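Local coordinates for protein LbaCas13a H328A (C2c2) (Lachnospiraceae bacterium NK4A179, PDB 5WLH) that binds a CRISPR guide RNA and, as a Cas13a nuclease, probably cleaves RNA once a matching target pairs with the guide, at residues Thr159-Arg164 against Asp221-Val226; Ile1172-Cys1177 against Gly1183-Tyr1188. All blocks are in the same frame, centred on the assembly; numbering follows the deposited sequence.

How the contacts relate
Contact 1 comes first from the N terminus. It closes a loop of 56 residues, partly helical and without a strand, and brings helix 158-166 against helix 218-230 in an N-terminal region close to the bound RNA. Nearly a thousand residues later, contact 2 closes a much tighter turn, in which helix 1171-1180 folds against the chain that enters strand 1187-1189. The two are in series and neither nest nor cross. The centres of contacts 1 and 2 lie about 69 Å apart, and the nearest atoms of contacts 1 and 2 about 46 Å apart. Contact 1 thus joins helices distant in sequence through apolar side chains, whereas contact 2 fastens a helix to its following hairpin through hydrogen bonds.

Contact 1 (Thr159-Arg164 against Asp221-Val226); sequences TNFINR and DFIDYV
Phe222, which meets Phe161 from the facing helix, accepts on its carbonyl O a backbone bond from Val226 N, 2.8 Å long. This helical bond stays within 221-226; across the contact there is no hydrogen bond, and the two helices meet through three apolar side chains. The centre is the Phe161 ring. Ile223 lies flat over one face of it, with CG1 4.1 Å from the ring centroid and only 10° off the ring normal, a CH-pi contact. The isoleucine spans the ring from end to end: CG2 sits 3.8 Å from Phe161 CZ at the far end, while CD1 comes 4.1 Å from Phe161 CG at the root. The extended chain of Ile223 (chi2 179°) puts CD1 there, and the two side chains run past each other in opposite directions. Phe161 chi1 is -92°, off a staggered position, and together with chi2 it sets the ring with one face against the isoleucine.

Phe222 approaches the same ring obliquely, its CE2 lying 4.1 Å from Phe161 CE2. Its own ring is backed within the helix by Val226, whose CG2 stands 3.4 Å above the plane, offset toward the rim. Around this cluster, Leu101 and Met106 pack on Phe161, and Leu199 and Leu202 of helix 193-206 on Phe222. Beyond the contact, Tyr225 packs on a phosphate of the bound RNA and Asp224 forms a salt bridge with Arg220.

The helix pair belongs to the helical N-terminal part of the protein, consistent with the guide-binding lobe of Cas13a. With Phe161 and Ile223 CA atoms 8.4 Å apart and 171 Å² buried, the interface is small and wholly apolar: its hold depends on shape and burial, with no polar bond between the segments to fix their register.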
loop_
_atom_site.group_PDB
_atom_site.type_symbol
_atom_site.label_atom_id
_atom_site.label_comp_id
_atom_site.label_asym_id
_atom_site.label_seq_id
_atom_site.Cartn_x
_atom_site.Cartn_y
_atom_site.Cartn_z
ATOM N N THR A 159 0.987 -28.013 -45.739
ATOM C CA THR A 159 1.679 -29.280 -45.961
ATOM C C THR A 159 3.002 -29.318 -45.204
ATOM O O THR A 159 3.283 -30.273 -44.470
ATOM C CB THR A 159 1.905 -29.504 -47.459
ATOM O OG1 THR A 159 0.642 -29.594 -48.137
ATOM C CG2 THR A 159 2.694 -30.788 -47.682
ATOM N N ASN A 160 3.818 -28.269 -45.346
ATOM C CA ASN A 160 5.104 -28.257 -44.658
ATOM C C ASN A 160 4.931 -28.144 -43.149
ATOM O O ASN A 160 5.674 -28.772 -42.385
ATOM C CB ASN A 160 5.976 -27.119 -45.176
ATOM C CG ASN A 160 7.416 -27.277 -44.762
ATOM O OD1 ASN A 160 7.940 -28.392 -44.747
ATOM N ND2 ASN A 160 8.048 -26.180 -44.366
ATOM N N PHE A 161 3.958 -27.351 -42.692
ATOM C CA PHE A 161 3.707 -27.285 -41.257
ATOM C C PHE A 161 3.279 -28.644 -40.715
ATOM O O PHE A 161 3.733 -29.068 -39.645
ATOM C CB PHE A 161 2.649 -26.212 -40.958
ATOM C CG PHE A 161 3.226 -24.838 -40.662
ATOM C CD1 PHE A 161 4.039 -24.193 -41.578
ATOM C CD2 PHE A 161 2.927 -24.189 -39.467
ATOM C CE1 PHE A 161 4.561 -22.922 -41.308
ATOM C CE2 PHE A 161 3.441 -22.929 -39.192
ATOM C CZ PHE A 161 4.251 -22.294 -40.110
ATOM N N ILE A 162 2.415 -29.353 -41.447
ATOM C CA ILE A 162 1.989 -30.680 -41.011
ATOM C C ILE A 162 3.187 -31.619 -40.943
ATOM O O ILE A 162 3.331 -32.403 -39.999
ATOM C CB ILE A 162 0.885 -31.216 -41.944
ATOM C CG1 ILE A 162 -0.463 -30.570 -41.604
ATOM C CG2 ILE A 162 0.801 -32.758 -41.888
ATOM C CD1 ILE A 162 -1.579 -30.909 -42.568
ATOM N N ASN A 163 4.082 -31.527 -41.928
ATOM C CA ASN A 163 5.272 -32.372 -41.934
ATOM C C ASN A 163 6.198 -32.035 -40.773
ATOM O O ASN A 163 6.715 -32.935 -40.106
ATOM C CB ASN A 163 6.013 -32.233 -43.264
ATOM C CG ASN A 163 5.266 -32.861 -44.416
ATOM O OD1 ASN A 163 4.411 -33.731 -44.222
ATOM N ND2 ASN A 163 5.582 -32.424 -45.631
ATOM N N ARG A 164 6.424 -30.747 -40.514
ATOM C CA ARG A 164 7.291 -30.384 -39.401
ATOM C C ARG A 164 6.660 -30.768 -38.066
ATOM O O ARG A 164 7.361 -31.197 -37.141
ATOM C CB ARG A 164 7.609 -28.888 -39.454
ATOM C CG ARG A 164 8.419 -28.467 -40.674
ATOM C CD ARG A 164 9.763 -29.187 -40.752
ATOM N NE ARG A 164 10.711 -28.682 -39.762
ATOM C CZ ARG A 164 11.864 -28.081 -40.053
ATOM N NH1 ARG A 164 12.656 -27.657 -39.074
ATOM N NH2 ARG A 164 12.228 -27.902 -41.320
ATOM N N ASP A 221 -5.474 -17.674 -41.353
ATOM C CA ASP A 221 -5.858 -17.467 -39.963
ATOM C C ASP A 221 -4.812 -17.959 -38.978
ATOM O O ASP A 221 -4.706 -17.399 -37.878
ATOM C CB ASP A 221 -7.193 -18.153 -39.677
ATOM C CG ASP A 221 -8.369 -17.392 -40.271
ATOM O OD1 ASP A 221 -8.433 -16.164 -40.066
ATOM O OD2 ASP A 221 -9.212 -18.010 -40.949
ATOM N N PHE A 222 -4.028 -18.979 -39.335
ATOM C CA PHE A 222 -2.971 -19.441 -38.447
ATOM C C PHE A 222 -1.583 -19.135 -39.002
ATOM O O PHE A 222 -0.837 -18.356 -38.402
ATOM C CB PHE A 222 -3.083 -20.939 -38.146
ATOM C CG PHE A 222 -1.980 -21.436 -37.254
ATOM C CD1 PHE A 222 -1.894 -20.995 -35.940
ATOM C CD2 PHE A 222 -1.011 -22.305 -37.731
ATOM C CE1 PHE A 222 -0.869 -21.437 -35.104
ATOM C CE2 PHE A 222 0.015 -22.732 -36.906
ATOM C CZ PHE A 222 0.080 -22.302 -35.590
ATOM N N ILE A 223 -1.219 -19.723 -40.144
ATOM C CA ILE A 223 0.182 -19.689 -40.564
ATOM C C ILE A 223 0.634 -18.258 -40.795
ATOM O O ILE A 223 1.687 -17.834 -40.297
ATOM C CB ILE A 223 0.387 -20.540 -41.827
ATOM C CG1 ILE A 223 0.086 -22.006 -41.529
ATOM C CG2 ILE A 223 1.811 -20.355 -42.326
ATOM C CD1 ILE A 223 0.250 -22.922 -42.753
ATOM N N ASP A 224 -0.147 -17.497 -41.568
ATOM C CA ASP A 224 0.217 -16.118 -41.857
ATOM C C ASP A 224 0.318 -15.308 -40.578
ATOM O O ASP A 224 1.190 -14.446 -40.452
ATOM C CB ASP A 224 -0.803 -15.475 -42.796
ATOM C CG ASP A 224 -0.677 -15.958 -44.239
ATOM O OD1 ASP A 224 0.283 -16.688 -44.581
ATOM O OD2 ASP A 224 -1.571 -15.610 -45.027
ATOM N N TYR A 225 -0.575 -15.568 -39.623
ATOM C CA TYR A 225 -0.507 -14.862 -38.352
ATOM C C TYR A 225 0.756 -15.225 -37.589
ATOM O O TYR A 225 1.407 -14.348 -37.011
ATOM C CB TYR A 225 -1.743 -15.155 -37.496
ATOM C CG TYR A 225 -1.823 -14.195 -36.335
ATOM C CD1 TYR A 225 -2.442 -12.966 -36.480
ATOM C CD2 TYR A 225 -1.231 -14.499 -35.113
ATOM C CE1 TYR A 225 -2.483 -12.062 -35.437
ATOM C CE2 TYR A 225 -1.275 -13.604 -34.057
ATOM C CZ TYR A 225 -1.906 -12.387 -34.230
ATOM O OH TYR A 225 -1.962 -11.484 -33.194
ATOM N N VAL A 226 1.103 -16.516 -37.554
ATOM C CA VAL A 226 2.338 -16.936 -36.888
ATOM C C VAL A 226 3.531 -16.174 -37.444
ATOM O O VAL A 226 4.409 -15.727 -36.693
ATOM C CB VAL A 226 2.526 -18.461 -37.018
ATOM C CG1 VAL A 226 3.944 -18.868 -36.590
ATOM C CG2 VAL A 226 1.514 -19.173 -36.163
#

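Contact 2 (Ile1172-Cys1177 against Gly1183-Tyr1188); sequences ILYQIC and GLPLYY
Tyr1174 carries its CG trans to the backbone nitrogen (chi1 174°), which sends the phenol to Pro1185, while Gln1175 bends at chi2 (-89°) and lays its amide beside the backbone of Tyr1187. The amide grips that residue twice: Tyr1187 N donates to Gln1175 OE1 at 3.1 Å, almost straight (176°), and Gln1175 NE2 donates to Tyr1187 O at 2.7 Å. Both acceptors use an in-plane lone pair, and the paired bonds fix which way the amide is flipped. Leu1186 and Tyr1188 bond through their backbones to Ser1199 and Thr1197 in the hairpin, and the glutamine takes the other edge at Tyr1187.

Tyr1174 OH donates to Pro1185 O at 2.7 Å and accepts from a water that also bonds Tyr1187 OH. The two tyrosine rings meet obliquely, Tyr1174 CE1 lying 3.7 Å from Tyr1187 CE1. Leu1184 reaches Tyr1174 with CD1 and Cys1177 with CD2.

Replacing Gln1175 by alanine removes the amide and is likely to leave Tyr1187 N and O without these mates. In what is probably the second HEPN domain, helix side chains thus satisfy backbone polar groups of the chain entering a hairpin, among them those of buried Tyr1187.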
loop_
_atom_site.group_PDB
_atom_site.type_symbol
_atom_site.label_atom_id
_atom_site.label_comp_id
_atom_site.label_asym_id
_atom_site.label_seq_id
_atom_site.Cartn_x
_atom_site.Cartn_y
_atom_site.Cartn_z
ATOM N N ILE A 1172 -13.880 29.993 -4.344
ATOM C CA ILE A 1172 -14.385 28.642 -4.101
ATOM C C ILE A 1172 -13.225 27.676 -3.914
ATOM O O ILE A 1172 -13.279 26.792 -3.062
ATOM C CB ILE A 1172 -15.325 28.178 -5.229
ATOM C CG1 ILE A 1172 -15.783 26.722 -4.988
ATOM C CG2 ILE A 1172 -14.664 28.266 -6.554
ATOM C CD1 ILE A 1172 -16.654 26.549 -3.805
ATOM N N LEU A 1173 -12.150 27.858 -4.680
ATOM C CA LEU A 1173 -11.015 26.941 -4.572
ATOM C C LEU A 1173 -10.287 27.131 -3.254
ATOM O O LEU A 1173 -9.926 26.155 -2.590
ATOM C CB LEU A 1173 -10.054 27.154 -5.741
ATOM C CG LEU A 1173 -10.636 27.021 -7.134
ATOM C CD1 LEU A 1173 -9.561 27.339 -8.174
ATOM C CD2 LEU A 1173 -11.233 25.628 -7.339
ATOM N N TYR A 1174 -10.057 28.388 -2.867
ATOM C CA TYR A 1174 -9.483 28.673 -1.561
ATOM C C TYR A 1174 -10.312 28.019 -0.463
ATOM O O TYR A 1174 -9.779 27.346 0.425
ATOM C CB TYR A 1174 -9.411 30.202 -1.346
ATOM C CG TYR A 1174 -8.955 30.543 0.052
ATOM C CD1 TYR A 1174 -9.858 30.600 1.113
ATOM C CD2 TYR A 1174 -7.612 30.764 0.321
ATOM C CE1 TYR A 1174 -9.429 30.863 2.399
ATOM C CE2 TYR A 1174 -7.166 31.044 1.616
ATOM C CZ TYR A 1174 -8.081 31.101 2.642
ATOM O OH TYR A 1174 -7.642 31.342 3.920
ATOM N N GLN A 1175 -11.634 28.212 -0.515
ATOM C CA GLN A 1175 -12.489 27.762 0.572
ATOM C C GLN A 1175 -12.558 26.246 0.631
ATOM O O GLN A 1175 -12.676 25.678 1.725
ATOM C CB GLN A 1175 -13.882 28.381 0.420
ATOM C CG GLN A 1175 -13.821 29.929 0.559
ATOM C CD GLN A 1175 -13.982 30.356 2.000
ATOM O OE1 GLN A 1175 -13.006 30.525 2.724
ATOM N NE2 GLN A 1175 -15.218 30.468 2.441
ATOM N N ILE A 1176 -12.473 25.579 -0.519
ATOM C CA ILE A 1176 -12.413 24.121 -0.508
ATOM C C ILE A 1176 -11.166 23.655 0.228
ATOM O O ILE A 1176 -11.227 22.798 1.116
ATOM C CB ILE A 1176 -12.461 23.556 -1.938
ATOM C CG1 ILE A 1176 -13.872 23.725 -2.522
ATOM C CG2 ILE A 1176 -12.086 22.048 -1.904
ATOM C CD1 ILE A 1176 -13.966 23.464 -4.015
ATOM N N CYS A 1177 -10.014 24.219 -0.129
ATOM C CA CYS A 1177 -8.777 23.761 0.493
ATOM C C CYS A 1177 -8.734 24.125 1.963
ATOM O O CYS A 1177 -8.175 23.369 2.771
ATOM C CB CYS A 1177 -7.561 24.334 -0.232
ATOM S SG CYS A 1177 -7.341 23.659 -1.874
ATOM N N GLY A 1183 -4.947 25.292 9.911
ATOM C CA GLY A 1183 -4.262 26.566 9.904
ATOM C C GLY A 1183 -4.672 27.498 8.784
ATOM O O GLY A 1183 -4.223 28.644 8.763
ATOM N N LEU A 1184 -5.494 27.040 7.846
ATOM C CA LEU A 1184 -5.928 27.887 6.751
ATOM C C LEU A 1184 -7.279 28.488 7.108
ATOM O O LEU A 1184 -8.261 27.738 7.249
ATOM C CB LEU A 1184 -6.024 27.072 5.457
ATOM C CG LEU A 1184 -6.128 27.802 4.126
ATOM C CD1 LEU A 1184 -5.032 28.880 3.970
ATOM C CD2 LEU A 1184 -6.042 26.772 2.991
ATOM N N PRO A 1185 -7.378 29.805 7.280
ATOM C CA PRO A 1185 -8.664 30.423 7.653
ATOM C C PRO A 1185 -9.756 30.197 6.619
ATOM O O PRO A 1185 -9.507 30.151 5.413
ATOM C CB PRO A 1185 -8.315 31.913 7.741
ATOM C CG PRO A 1185 -6.857 31.937 8.095
ATOM C CD PRO A 1185 -6.263 30.769 7.348
ATOM N N LEU A 1186 -10.997 30.153 7.104
ATOM C CA LEU A 1186 -12.161 30.091 6.239
ATOM C C LEU A 1186 -13.010 31.336 6.494
ATOM O O LEU A 1186 -13.117 31.796 7.639
ATOM C CB LEU A 1186 -12.957 28.818 6.503
ATOM C CG LEU A 1186 -13.807 28.307 5.341
ATOM C CD1 LEU A 1186 -13.771 26.789 5.292
ATOM C CD2 LEU A 1186 -15.236 28.815 5.491
ATOM N N TYR A 1187 -13.550 31.904 5.421
ATOM C CA TYR A 1187 -14.393 33.097 5.482
ATOM C C TYR A 1187 -15.840 32.652 5.414
ATOM O O TYR A 1187 -16.199 31.842 4.555
ATOM C CB TYR A 1187 -14.093 34.049 4.329
ATOM C CG TYR A 1187 -12.672 34.535 4.334
ATOM C CD1 TYR A 1187 -11.662 33.768 3.775
ATOM C CD2 TYR A 1187 -12.332 35.736 4.935
ATOM C CE1 TYR A 1187 -10.358 34.192 3.789
ATOM C CE2 TYR A 1187 -11.023 36.181 4.955
ATOM C CZ TYR A 1187 -10.032 35.389 4.393
ATOM O OH TYR A 1187 -8.720 35.789 4.410
ATOM N N TYR A 1188 -16.668 33.163 6.318
ATOM C CA TYR A 1188 -18.042 32.681 6.365
ATOM C C TYR A 1188 -18.879 33.683 7.139
ATOM O O TYR A 1188 -18.353 34.596 7.778
ATOM C CB TYR A 1188 -18.145 31.304 7.022
ATOM C CG TYR A 1188 -17.671 31.269 8.445
ATOM C CD1 TYR A 1188 -16.312 31.165 8.750
ATOM C CD2 TYR A 1188 -18.576 31.340 9.493
ATOM C CE1 TYR A 1188 -15.883 31.149 10.058
ATOM C CE2 TYR A 1188 -18.162 31.299 10.798
ATOM C CZ TYR A 1188 -16.807 31.214 11.078
ATOM O OH TYR A 1188 -16.392 31.192 12.393
HETATM O O HOH W 1 -6.718 33.882 4.275
#